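Local coordinates for protein aminotransferase, class III (Deinococcus radiodurans, PDB 3I4J) that probably acts as a pyridoxal-phosphate-dependent transaminase of the class III aminotransferase family, at residues Q68-S71 and D72-E76; L274-P277 and Q278-E281; A412-D415 and G416-L420; A378-R382 and G383-Y387. The protein carries 1 engineered substitution. All blocks are in the same frame, centred on the assembly; numbering follows the deposited sequence.

Contact 1. Residues Q68-S71 and D72-E76; sequences QFSS and DVLEE
Ser71 and Leu74 meet in an N-cap at the start of helix 72-84, where a serine side chain takes up a backbone N-H of the first turn. In the capping bond, Ser71 OG accepts from Leu74 N at 3.2 Å; its first torsion (chi1 66°), with OG lying between the backbone N and the carbonyl carbon, turns the oxygen over the helix entrance. The backbone bond from Glu75 N to Ser71 O, 3.0 Å long, begins the regular helical pattern.

A second polar link joins side chains. Ser70 OG donates to Glu75 OE2 over 2.7 Å, meeting that oxygen on its anti side and 23° out of the carboxylate plane. The same oxygen is hydrogen-bonded to Tyr6 OH of the second subunit; a strand of that subunit also pairs in parallel with Ser70 and Ser71. With an alanine in place of Glu75, the Ser70 hydroxyl and Tyr6 across the interface would probably both be left without this shared partner.

Carbon atoms close in on the capping oxygen: Val73 CG2 and Leu74 CB each come to 3.3 Å from Ser71 OG, while Pro300 of helix 300-315 packs on Ser71 and Val73. Glu75 keeps CG beside its own backbone N (chi1 -66°), 3.2 Å from Ser71 O, and the bend at chi2 carries the carboxylate on to Ser70.

Contact 2. Residues L274-P277 and Q278-E281; sequences LAAP and QVYE
Glu281 holds its CG beside its own backbone N (chi1 -64°), and the chain then runs out extended, which lays it back along Pro277. CG comes to 3.1 Å from Pro277 O, and OE2 ends 3.6 Å from Pro277 CB; OE2 thus lies against CB of the proline without bonding to the carbonyl oxygen, which is itself an acceptor. On Val279, CG1 stands anti to the backbone N (chi1 177°), leaving CG2 to face Ala276, 4.4 Å from its CB.

The setting is the passage from strand 271-275 into helix 277-284, with Ala276 at the N-cap position and Pro277 opening the first turn, a place where a residue lacking an N-H costs the helix no bond. Ala276 O receives Tyr280 N at 3.1 Å along a nearly straight path, and also a weak bond from Val279 N. Pro277 O takes Glu281 N in the next step, at 2.8 Å. Leu108 and Tyr112 of helix 98-115 pack against Val279. The Tyr280 ring leads away from the 274-277 segment and meets Phe5 of the second subunit edge-to-face. Ala275, on the strand, also touches Leu108, and its CB lies 4.5 Å from Val279 CB.

Contact 3. Residues A412-D415 and G416-L420; sequences AEVD and GLLAL. Engineered in segment 416-420: Gly416 (natural residue Glu).
Val414 and Leu418 lie side by side one helical turn apart and point the same way, with Val414 CG1 4.1 Å from Leu418 CD1. Leu418 keeps its CG beside its own backbone N (chi1 -69°), and this swings the branch back over the preceding turn, where CG comes within 3.3 Å of Val414 O. The CD1 methyl serves two neighbours: besides the valine it meets Asp415 OD1 at 4.1 Å, the aspartate crossing the leucine at a slant. This is an i, i+4 contact along one face of an alpha helix.

Beneath the side chains run four consecutive backbone bonds of an alpha helix. Leu418 N to Val414 O, 3.0 Å long, stands for the set; in each the donor is tilted somewhat from the carbonyl plane. Gly416, an engineered replacement of the natural glutamate, keeps helical backbone angles and bonds through its N to Ala412 O at 3.0 Å.

Further out, Asp415 OD1 receives a weak hydrogen bond from Gln328 NE2, while Glu413 OE1 is bonded to Thr410 N, just ahead of the helix. Helix 411-428 packs Val414 and Leu418 on Leu329 of helix 318-339, and turns Leu417 and Leu420 to Leu32 of strand 30-32.

Contact 4. Residues A378-R382 and G383-Y387; sequences AALKR and GLITY
Leu380 and Ile385 run side by side, pointing the same way, and touch through their end methyls, with CD1 of Leu380 3.6 Å from CD1 of Ile385. Leu380 starts out away from the chain that follows, but with CG anti to its backbone N (chi1 -173°) its end swings round to the isoleucine. Tyr31 of strand 30-32 packs on both. The second apolar pair is smaller: Ala379 CB faces Leu384 CB at 4.0 Å, and the same leucine CB rests 3.6 Å from Ala379 O. Thr386 brings its CG2 methyl to Ala379 CB from further along the chain.

Arg382 leads its side chain the other way, extended from CG to NE, into a salt bridge with Asp427 of helix 411-428.

The backbone turns between these pairs at Gly383, whose positive phi (97°) would jam any CB against Arg382 O. Leu384 N reaches back to Ala379 O at 2.8 Å, and Gly383 N to Leu380 O at 2.7 Å; both donors stand above the carbonyl planes they approach. These two nested bonds, 6→1 outside 5→2, closed by the apolar contact of Ala379 with Leu384, are the signature of a Schellman motif ending helix 372-382.

Overall arrangement
Along the chain the order is contact 1, contact 2, contact 4, contact 3, and all four are local turns of helix or helix ends. Contacts 1 and 2, with centres 18 Å apart, each lead from a strand into a helix. Contacts 3 and 4 lie 12 Å apart between centres, on the opposite side of the chain's centre from contact 2, and touch directly: Leu420 packs over Gly383 and Leu384. Within one chain contacts 1 and 4 are 41 Å apart by their centres, yet the dimer brings them together, since Gln68 and Phe69 pack on Thr386 and Ile385 of the second subunit. The loop leading into one helix and the loop leaving another, distant within a chain, thus meet across the dimer interface.

Contact 1. Residues Q68-S71 and D72-E76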
ATOM      1  N   GLN C  68       0.623   2.278  18.070  1.00 25.25           N
ATOM      2  CA  GLN C  68       1.176   3.036  19.189  1.00 25.92           C
ATOM      3  C   GLN C  68       0.515   4.399  19.414  1.00 26.97           C
ATOM      4  O   GLN C  68       0.222   4.768  20.554  1.00 28.12           O
ATOM      5  CB  GLN C  68       2.689   3.220  18.979  1.00 24.97           C
ATOM      6  CG  GLN C  68       3.424   1.914  18.690  1.00 25.11           C
ATOM      7  CD  GLN C  68       4.867   2.114  18.249  1.00 24.47           C
ATOM      8  OE1 GLN C  68       5.172   3.004  17.454  1.00 25.10           O
ATOM      9  NE2 GLN C  68       5.759   1.269  18.755  1.00 28.11           N
ATOM     10  N   PHE C  69       0.275   5.139  18.333  1.00 25.48           N
ATOM     11  CA  PHE C  69      -0.333   6.466  18.440  1.00 25.77           C
ATOM     12  C   PHE C  69      -1.317   6.780  17.328  1.00 25.16           C
ATOM     13  O   PHE C  69      -1.280   6.190  16.252  1.00 24.31           O
ATOM     14  CB  PHE C  69       0.729   7.565  18.361  1.00 25.31           C
ATOM     15  CG  PHE C  69       1.766   7.500  19.427  1.00 27.34           C
ATOM     16  CD1 PHE C  69       1.537   8.068  20.675  1.00 27.77           C
ATOM     17  CD2 PHE C  69       2.989   6.878  19.182  1.00 28.45           C
ATOM     18  CE1 PHE C  69       2.508   8.019  21.667  1.00 29.65           C
ATOM     19  CE2 PHE C  69       3.967   6.822  20.167  1.00 29.48           C
ATOM     20  CZ  PHE C  69       3.729   7.394  21.412  1.00 30.00           C
ATOM     21  N   SER C  70      -2.182   7.743  17.615  1.00 24.56           N
ATOM     22  CA  SER C  70      -3.120   8.263  16.642  1.00 24.40           C
ATOM     23  C   SER C  70      -2.409   9.588  16.381  1.00 23.39           C
ATOM     24  O   SER C  70      -1.302   9.788  16.886  1.00 23.03           O
ATOM     25  CB  SER C  70      -4.496   8.510  17.270  1.00 25.44           C
ATOM     26  OG  SER C  70      -5.380   9.086  16.320  1.00 25.26           O
ATOM     27  N   SER C  71      -2.999  10.484  15.602  1.00 23.28           N
ATOM     28  CA  SER C  71      -2.359  11.771  15.346  1.00 22.69           C
ATOM     29  C   SER C  71      -3.429  12.835  15.221  1.00 23.76           C
ATOM     30  O   SER C  71      -4.562  12.533  14.851  1.00 23.93           O
ATOM     31  CB  SER C  71      -1.524  11.725  14.061  1.00 23.68           C
ATOM     32  OG  SER C  71      -2.334  11.559  12.908  1.00 22.11           O
ATOM     33  N   ASP C  72      -3.082  14.080  15.527  1.00 23.53           N
ATOM     34  CA  ASP C  72      -4.067  15.143  15.428  1.00 24.69           C
ATOM     35  C   ASP C  72      -4.614  15.287  14.006  1.00 24.86           C
ATOM     36  O   ASP C  72      -5.802  15.553  13.827  1.00 24.16           O
ATOM     37  CB  ASP C  72      -3.499  16.479  15.950  1.00 26.63           C
ATOM     38  CG  ASP C  72      -2.182  16.872  15.305  1.00 28.78           C
ATOM     39  OD1 ASP C  72      -1.621  16.090  14.503  1.00 28.63           O
ATOM     40  OD2 ASP C  72      -1.699  17.987  15.617  1.00 29.72           O
ATOM     41  N   VAL C  73      -3.772  15.083  12.994  1.00 25.36           N
ATOM     42  CA  VAL C  73      -4.253  15.200  11.619  1.00 24.29           C
ATOM     43  C   VAL C  73      -5.222  14.080  11.246  1.00 23.30           C
ATOM     44  O   VAL C  73      -6.165  14.309  10.493  1.00 22.08           O
ATOM     45  CB  VAL C  73      -3.094  15.246  10.589  1.00 26.05           C
ATOM     46  CG1 VAL C  73      -2.267  16.482  10.826  1.00 31.20           C
ATOM     47  CG2 VAL C  73      -2.232  13.994  10.683  1.00 23.30           C
ATOM     48  N   LEU C  74      -4.997  12.875  11.766  1.00 21.90           N
ATOM     49  CA  LEU C  74      -5.899  11.765  11.474  1.00 21.75           C
ATOM     50  C   LEU C  74      -7.230  12.032  12.173  1.00 24.29           C
ATOM     51  O   LEU C  74      -8.297  11.834  11.590  1.00 23.14           O
ATOM     52  CB  LEU C  74      -5.314  10.434  11.961  1.00 21.71           C
ATOM     53  CG  LEU C  74      -6.159   9.178  11.692  1.00 21.34           C
ATOM     54  CD1 LEU C  74      -6.474   9.075  10.204  1.00 22.32           C
ATOM     55  CD2 LEU C  74      -5.414   7.934  12.167  1.00 23.77           C
ATOM     56  N   GLU C  75      -7.161  12.478  13.427  1.00 23.26           N
ATOM     57  CA  GLU C  75      -8.370  12.791  14.190  1.00 23.97           C
ATOM     58  C   GLU C  75      -9.185  13.848  13.451  1.00 23.19           C
ATOM     59  O   GLU C  75     -10.409  13.742  13.339  1.00 24.65           O
ATOM     60  CB  GLU C  75      -8.011  13.335  15.577  1.00 23.72           C
ATOM     61  CG  GLU C  75      -7.328  12.352  16.513  1.00 24.38           C
ATOM     62  CD  GLU C  75      -8.219  11.191  16.898  1.00 26.25           C
ATOM     63  OE1 GLU C  75      -9.461  11.366  16.907  1.00 27.10           O
ATOM     64  OE2 GLU C  75      -7.678  10.111  17.209  1.00 23.73           O
ATOM     65  N   GLU C  76      -8.501  14.876  12.959  1.00 21.63           N
ATOM     66  CA  GLU C  76      -9.161  15.958  12.242  1.00 22.45           C
ATOM     67  C   GLU C  76      -9.754  15.460  10.930  1.00 23.90           C
ATOM     68  O   GLU C  76     -10.935  15.670  10.647  1.00 22.07           O
ATOM     69  CB  GLU C  76      -8.172  17.090  11.963  1.00 23.11           C
ATOM     70  CG  GLU C  76      -8.771  18.269  11.214  1.00 24.84           C
ATOM     71  CD  GLU C  76      -7.762  19.375  10.954  1.00 29.65           C
ATOM     72  OE1 GLU C  76      -6.588  19.226  11.367  1.00 30.93           O
ATOM     73  OE2 GLU C  76      -8.145  20.393  10.337  1.00 31.89           O
TER

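Contact 2. Residues L274-P277 and Q278-E281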
ATOM      1  N   LEU C 274     -15.146   3.524   5.930  1.00 18.64           N
ATOM      2  CA  LEU C 274     -15.931   4.215   6.946  1.00 19.14           C
ATOM      3  C   LEU C 274     -16.943   3.180   7.392  1.00 17.72           C
ATOM      4  O   LEU C 274     -17.686   2.642   6.568  1.00 20.23           O
ATOM      5  CB  LEU C 274     -16.644   5.437   6.356  1.00 18.00           C
ATOM      6  CG  LEU C 274     -15.783   6.677   6.096  1.00 18.35           C
ATOM      7  CD1 LEU C 274     -16.567   7.680   5.249  1.00 20.63           C
ATOM      8  CD2 LEU C 274     -15.362   7.301   7.431  1.00 21.64           C
ATOM      9  N   ALA C 275     -16.943   2.875   8.686  1.00 18.95           N
ATOM     10  CA  ALA C 275     -17.853   1.879   9.239  1.00 18.92           C
ATOM     11  C   ALA C 275     -18.895   2.496  10.159  1.00 20.16           C
ATOM     12  O   ALA C 275     -18.606   3.425  10.912  1.00 20.08           O
ATOM     13  CB  ALA C 275     -17.063   0.817   9.990  1.00 21.36           C
ATOM     14  N   ALA C 276     -20.113   1.968  10.095  1.00 21.47           N
ATOM     15  CA  ALA C 276     -21.198   2.457  10.935  1.00 22.00           C
ATOM     16  C   ALA C 276     -20.810   2.239  12.397  1.00 22.55           C
ATOM     17  O   ALA C 276     -20.150   1.255  12.724  1.00 20.81           O
ATOM     18  CB  ALA C 276     -22.480   1.696  10.612  1.00 21.93           C
ATOM     19  N   PRO C 277     -21.220   3.156  13.295  1.00 23.73           N
ATOM     20  CA  PRO C 277     -20.912   3.060  14.731  1.00 25.99           C
ATOM     21  C   PRO C 277     -21.188   1.673  15.310  1.00 26.42           C
ATOM     22  O   PRO C 277     -20.389   1.139  16.077  1.00 27.77           O
ATOM     23  CB  PRO C 277     -21.818   4.121  15.352  1.00 26.33           C
ATOM     24  CG  PRO C 277     -21.907   5.145  14.295  1.00 25.32           C
ATOM     25  CD  PRO C 277     -22.069   4.330  13.025  1.00 24.82           C
ATOM     26  N   GLN C 278     -22.328   1.102  14.938  1.00 27.61           N
ATOM     27  CA  GLN C 278     -22.736  -0.225  15.399  1.00 29.46           C
ATOM     28  C   GLN C 278     -21.678  -1.282  15.087  1.00 27.74           C
ATOM     29  O   GLN C 278     -21.356  -2.126  15.923  1.00 29.20           O
ATOM     30  CB  GLN C 278     -24.058  -0.609  14.725  1.00 33.84           C
ATOM     31  CG  GLN C 278     -24.411  -2.085  14.768  1.00 40.25           C
ATOM     32  CD  GLN C 278     -24.932  -2.533  16.114  1.00 43.10           C
ATOM     33  OE1 GLN C 278     -24.215  -2.498  17.116  1.00 45.77           O
ATOM     34  NE2 GLN C 278     -26.191  -2.957  16.148  1.00 44.35           N
ATOM     35  N   VAL C 279     -21.148  -1.239  13.872  1.00 25.90           N
ATOM     36  CA  VAL C 279     -20.134  -2.198  13.457  1.00 23.43           C
ATOM     37  C   VAL C 279     -18.829  -1.967  14.223  1.00 22.43           C
ATOM     38  O   VAL C 279     -18.216  -2.913  14.716  1.00 23.14           O
ATOM     39  CB  VAL C 279     -19.878  -2.095  11.944  1.00 23.82           C
ATOM     40  CG1 VAL C 279     -18.766  -3.051  11.535  1.00 25.03           C
ATOM     41  CG2 VAL C 279     -21.169  -2.417  11.186  1.00 24.11           C
ATOM     42  N   TYR C 280     -18.416  -0.709  14.324  1.00 22.85           N
ATOM     43  CA  TYR C 280     -17.190  -0.358  15.045  1.00 24.32           C
ATOM     44  C   TYR C 280     -17.266  -0.798  16.509  1.00 24.20           C
ATOM     45  O   TYR C 280     -16.359  -1.457  17.021  1.00 23.72           O
ATOM     46  CB  TYR C 280     -16.958   1.157  14.988  1.00 22.00           C
ATOM     47  CG  TYR C 280     -15.805   1.644  15.839  1.00 24.54           C
ATOM     48  CD1 TYR C 280     -14.493   1.270  15.553  1.00 25.85           C
ATOM     49  CD2 TYR C 280     -16.026   2.488  16.931  1.00 25.54           C
ATOM     50  CE1 TYR C 280     -13.424   1.719  16.330  1.00 25.97           C
ATOM     51  CE2 TYR C 280     -14.966   2.942  17.718  1.00 24.74           C
ATOM     52  CZ  TYR C 280     -13.669   2.553  17.411  1.00 26.78           C
ATOM     53  OH  TYR C 280     -12.624   2.989  18.191  1.00 27.71           O
ATOM     54  N   GLU C 281     -18.355  -0.431  17.179  1.00 26.37           N
ATOM     55  CA  GLU C 281     -18.540  -0.778  18.588  1.00 27.47           C
ATOM     56  C   GLU C 281     -18.554  -2.287  18.834  1.00 26.97           C
ATOM     57  O   GLU C 281     -18.088  -2.757  19.873  1.00 26.83           O
ATOM     58  CB  GLU C 281     -19.836  -0.158  19.111  1.00 30.57           C
ATOM     59  CG  GLU C 281     -19.845   1.359  19.109  1.00 37.86           C
ATOM     60  CD  GLU C 281     -21.220   1.928  19.414  1.00 42.58           C
ATOM     61  OE1 GLU C 281     -21.876   1.420  20.351  1.00 46.01           O
ATOM     62  OE2 GLU C 281     -21.640   2.884  18.726  1.00 45.22           O
TER

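Contact 3. Residues A412-D415 and G416-L420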
ATOM      1  N   ALA C 412     -14.147  23.919 -21.691  1.00 27.65           N
ATOM      2  CA  ALA C 412     -13.345  23.952 -22.905  1.00 28.48           C
ATOM      3  C   ALA C 412     -12.483  22.698 -23.006  1.00 26.21           C
ATOM      4  O   ALA C 412     -12.314  22.134 -24.089  1.00 24.66           O
ATOM      5  CB  ALA C 412     -12.466  25.200 -22.924  1.00 30.13           C
ATOM      6  N   GLU C 413     -11.939  22.262 -21.871  1.00 25.86           N
ATOM      7  CA  GLU C 413     -11.098  21.069 -21.854  1.00 24.68           C
ATOM      8  C   GLU C 413     -11.923  19.805 -22.127  1.00 24.54           C
ATOM      9  O   GLU C 413     -11.414  18.839 -22.694  1.00 23.96           O
ATOM     10  CB  GLU C 413     -10.350  20.979 -20.515  1.00 26.30           C
ATOM     11  CG  GLU C 413      -9.463  22.208 -20.269  1.00 25.88           C
ATOM     12  CD  GLU C 413      -8.766  22.211 -18.922  1.00 28.35           C
ATOM     13  OE1 GLU C 413      -9.339  21.687 -17.940  1.00 27.97           O
ATOM     14  OE2 GLU C 413      -7.646  22.765 -18.841  1.00 27.36           O
ATOM     15  N   VAL C 414     -13.198  19.808 -21.739  1.00 24.68           N
ATOM     16  CA  VAL C 414     -14.051  18.655 -22.015  1.00 24.77           C
ATOM     17  C   VAL C 414     -14.230  18.566 -23.537  1.00 25.54           C
ATOM     18  O   VAL C 414     -14.196  17.480 -24.116  1.00 24.36           O
ATOM     19  CB  VAL C 414     -15.444  18.779 -21.333  1.00 25.82           C
ATOM     20  CG1 VAL C 414     -16.405  17.737 -21.907  1.00 26.39           C
ATOM     21  CG2 VAL C 414     -15.314  18.562 -19.836  1.00 24.72           C
ATOM     22  N   ASP C 415     -14.404  19.711 -24.191  1.00 26.97           N
ATOM     23  CA  ASP C 415     -14.560  19.704 -25.641  1.00 28.01           C
ATOM     24  C   ASP C 415     -13.268  19.245 -26.311  1.00 27.86           C
ATOM     25  O   ASP C 415     -13.302  18.551 -27.326  1.00 27.61           O
ATOM     26  CB  ASP C 415     -14.959  21.091 -26.160  1.00 30.67           C
ATOM     27  CG  ASP C 415     -16.393  21.447 -25.820  1.00 32.95           C
ATOM     28  OD1 ASP C 415     -17.257  20.544 -25.865  1.00 33.99           O
ATOM     29  OD2 ASP C 415     -16.663  22.626 -25.519  1.00 35.33           O
ATOM     30  N   GLY C 416     -12.130  19.628 -25.737  1.00 26.88           N
ATOM     31  CA  GLY C 416     -10.851  19.216 -26.294  1.00 25.84           C
ATOM     32  C   GLY C 416     -10.680  17.712 -26.190  1.00 24.99           C
ATOM     33  O   GLY C 416     -10.175  17.057 -27.104  1.00 25.50           O
ATOM     34  N   LEU C 417     -11.101  17.159 -25.061  1.00 25.25           N
ATOM     35  CA  LEU C 417     -11.017  15.720 -24.838  1.00 23.67           C
ATOM     36  C   LEU C 417     -11.853  15.015 -25.907  1.00 24.03           C
ATOM     37  O   LEU C 417     -11.409  14.046 -26.521  1.00 23.08           O
ATOM     38  CB  LEU C 417     -11.538  15.384 -23.436  1.00 22.27           C
ATOM     39  CG  LEU C 417     -11.538  13.933 -22.945  1.00 20.74           C
ATOM     40  CD1 LEU C 417     -11.728  13.922 -21.431  1.00 22.33           C
ATOM     41  CD2 LEU C 417     -12.639  13.143 -23.630  1.00 22.92           C
ATOM     42  N   LEU C 418     -13.063  15.520 -26.130  1.00 25.35           N
ATOM     43  CA  LEU C 418     -13.961  14.946 -27.130  1.00 27.07           C
ATOM     44  C   LEU C 418     -13.355  15.007 -28.535  1.00 27.09           C
ATOM     45  O   LEU C 418     -13.482  14.061 -29.312  1.00 28.15           O
ATOM     46  CB  LEU C 418     -15.311  15.675 -27.101  1.00 26.71           C
ATOM     47  CG  LEU C 418     -16.169  15.431 -25.851  1.00 26.03           C
ATOM     48  CD1 LEU C 418     -17.264  16.472 -25.761  1.00 24.45           C
ATOM     49  CD2 LEU C 418     -16.768  14.031 -25.897  1.00 24.15           C
ATOM     50  N   ALA C 419     -12.685  16.111 -28.853  1.00 27.58           N
ATOM     51  CA  ALA C 419     -12.061  16.269 -30.164  1.00 28.25           C
ATOM     52  C   ALA C 419     -10.948  15.244 -30.348  1.00 27.71           C
ATOM     53  O   ALA C 419     -10.804  14.649 -31.418  1.00 27.04           O
ATOM     54  CB  ALA C 419     -11.504  17.680 -30.312  1.00 28.67           C
ATOM     55  N   LEU C 420     -10.161  15.035 -29.298  1.00 27.94           N
ATOM     56  CA  LEU C 420      -9.069  14.071 -29.355  1.00 26.25           C
ATOM     57  C   LEU C 420      -9.617  12.656 -29.517  1.00 27.09           C
ATOM     58  O   LEU C 420      -9.079  11.849 -30.277  1.00 26.67           O
ATOM     59  CB  LEU C 420      -8.222  14.159 -28.083  1.00 26.97           C
ATOM     60  CG  LEU C 420      -7.522  15.503 -27.844  1.00 28.28           C
ATOM     61  CD1 LEU C 420      -6.835  15.479 -26.489  1.00 26.40           C
ATOM     62  CD2 LEU C 420      -6.514  15.782 -28.960  1.00 28.98           C
TER

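Contact 4. Residues A378-R382 and G383-Y387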
ATOM      1  N   ALA C 378      -4.280   4.767 -30.315  1.00 35.07           N
ATOM      2  CA  ALA C 378      -4.483   5.858 -31.258  1.00 34.68           C
ATOM      3  C   ALA C 378      -4.725   7.156 -30.498  1.00 34.70           C
ATOM      4  O   ALA C 378      -4.250   8.220 -30.900  1.00 34.05           O
ATOM      5  CB  ALA C 378      -5.663   5.553 -32.173  1.00 34.15           C
ATOM      6  N   ALA C 379      -5.462   7.062 -29.394  1.00 34.28           N
ATOM      7  CA  ALA C 379      -5.752   8.227 -28.568  1.00 33.94           C
ATOM      8  C   ALA C 379      -4.450   8.764 -27.982  1.00 34.17           C
ATOM      9  O   ALA C 379      -4.197   9.971 -27.993  1.00 33.68           O
ATOM     10  CB  ALA C 379      -6.711   7.848 -27.447  1.00 33.14           C
ATOM     11  N   LEU C 380      -3.622   7.859 -27.470  1.00 34.29           N
ATOM     12  CA  LEU C 380      -2.349   8.249 -26.882  1.00 34.87           C
ATOM     13  C   LEU C 380      -1.522   8.989 -27.928  1.00 34.73           C
ATOM     14  O   LEU C 380      -0.939  10.035 -27.647  1.00 34.36           O
ATOM     15  CB  LEU C 380      -1.585   7.016 -26.388  1.00 34.40           C
ATOM     16  CG  LEU C 380      -0.306   7.299 -25.595  1.00 34.37           C
ATOM     17  CD1 LEU C 380      -0.653   8.067 -24.334  1.00 34.45           C
ATOM     18  CD2 LEU C 380       0.388   5.993 -25.244  1.00 37.28           C
ATOM     19  N   LYS C 381      -1.489   8.435 -29.137  1.00 36.10           N
ATOM     20  CA  LYS C 381      -0.749   9.021 -30.251  1.00 37.29           C
ATOM     21  C   LYS C 381      -1.153  10.482 -30.432  1.00 37.16           C
ATOM     22  O   LYS C 381      -0.311  11.340 -30.708  1.00 37.39           O
ATOM     23  CB  LYS C 381      -1.048   8.248 -31.537  1.00 40.20           C
ATOM     24  CG  LYS C 381       0.161   7.977 -32.420  1.00 43.70           C
ATOM     25  CD  LYS C 381       1.105   6.980 -31.763  1.00 45.89           C
ATOM     26  CE  LYS C 381       2.190   6.517 -32.726  1.00 47.54           C
ATOM     27  NZ  LYS C 381       3.038   7.642 -33.214  1.00 48.29           N
ATOM     28  N   ARG C 382      -2.448  10.757 -30.277  1.00 35.22           N
ATOM     29  CA  ARG C 382      -2.968  12.114 -30.422  1.00 33.82           C
ATOM     30  C   ARG C 382      -2.847  12.944 -29.154  1.00 32.56           C
ATOM     31  O   ARG C 382      -3.160  14.133 -29.150  1.00 32.79           O
ATOM     32  CB  ARG C 382      -4.430  12.078 -30.871  1.00 35.46           C
ATOM     33  CG  ARG C 382      -4.600  11.821 -32.356  1.00 36.86           C
ATOM     34  CD  ARG C 382      -6.050  11.557 -32.714  1.00 37.14           C
ATOM     35  NE  ARG C 382      -6.218  11.373 -34.152  1.00 36.53           N
ATOM     36  CZ  ARG C 382      -6.366  12.363 -35.025  1.00 35.36           C
ATOM     37  NH1 ARG C 382      -6.378  13.624 -34.617  1.00 34.99           N
ATOM     38  NH2 ARG C 382      -6.496  12.088 -36.313  1.00 37.46           N
ATOM     39  N   GLY C 383      -2.403  12.319 -28.069  1.00 30.73           N
ATOM     40  CA  GLY C 383      -2.240  13.058 -26.832  1.00 29.71           C
ATOM     41  C   GLY C 383      -3.393  12.956 -25.854  1.00 28.64           C
ATOM     42  O   GLY C 383      -3.652  13.891 -25.095  1.00 29.20           O
ATOM     43  N   LEU C 384      -4.089  11.826 -25.870  1.00 27.74           N
ATOM     44  CA  LEU C 384      -5.205  11.609 -24.957  1.00 27.20           C
ATOM     45  C   LEU C 384      -4.984  10.346 -24.129  1.00 27.47           C
ATOM     46  O   LEU C 384      -4.792   9.260 -24.676  1.00 29.43           O
ATOM     47  CB  LEU C 384      -6.525  11.483 -25.728  1.00 26.17           C
ATOM     48  CG  LEU C 384      -7.756  11.187 -24.858  1.00 25.55           C
ATOM     49  CD1 LEU C 384      -7.991  12.340 -23.895  1.00 22.56           C
ATOM     50  CD2 LEU C 384      -8.979  10.969 -25.746  1.00 24.71           C
ATOM     51  N   ILE C 385      -5.010  10.500 -22.809  1.00 26.53           N
ATOM     52  CA  ILE C 385      -4.831   9.383 -21.891  1.00 25.92           C
ATOM     53  C   ILE C 385      -6.192   8.753 -21.590  1.00 26.78           C
ATOM     54  O   ILE C 385      -7.150   9.461 -21.275  1.00 26.03           O
ATOM     55  CB  ILE C 385      -4.230   9.848 -20.539  1.00 25.90           C
ATOM     56  CG1 ILE C 385      -2.904  10.580 -20.762  1.00 26.42           C
ATOM     57  CG2 ILE C 385      -4.033   8.648 -19.619  1.00 25.23           C
ATOM     58  CD1 ILE C 385      -1.833   9.726 -21.396  1.00 27.61           C
ATOM     59  N   THR C 386      -6.273   7.430 -21.699  1.00 27.87           N
ATOM     60  CA  THR C 386      -7.502   6.703 -21.393  1.00 29.74           C
ATOM     61  C   THR C 386      -7.153   5.646 -20.347  1.00 30.46           C
ATOM     62  O   THR C 386      -5.978   5.435 -20.048  1.00 31.16           O
ATOM     63  CB  THR C 386      -8.107   6.033 -22.650  1.00 29.67           C
ATOM     64  OG1 THR C 386      -7.145   5.158 -23.246  1.00 30.73           O
ATOM     65  CG2 THR C 386      -8.528   7.085 -23.660  1.00 31.38           C
ATOM     66  N   TYR C 387      -8.158   4.977 -19.790  1.00 30.86           N
ATOM     67  CA  TYR C 387      -7.898   3.987 -18.752  1.00 31.33           C
ATOM     68  C   TYR C 387      -6.949   2.887 -19.214  1.00 33.09           C
ATOM     69  O   TYR C 387      -6.095   2.438 -18.445  1.00 35.30           O
ATOM     70  CB  TYR C 387      -9.205   3.362 -18.268  1.00 32.66           C
ATOM     71  CG  TYR C 387      -9.111   2.779 -16.876  1.00 32.06           C
ATOM     72  CD1 TYR C 387      -9.178   3.605 -15.752  1.00 31.71           C
ATOM     73  CD2 TYR C 387      -8.952   1.408 -16.679  1.00 33.07           C
ATOM     74  CE1 TYR C 387      -9.092   3.080 -14.464  1.00 33.60           C
ATOM     75  CE2 TYR C 387      -8.864   0.868 -15.390  1.00 33.93           C
ATOM     76  CZ  TYR C 387      -8.937   1.711 -14.290  1.00 33.82           C
ATOM     77  OH  TYR C 387      -8.868   1.190 -13.018  1.00 34.20           O
TER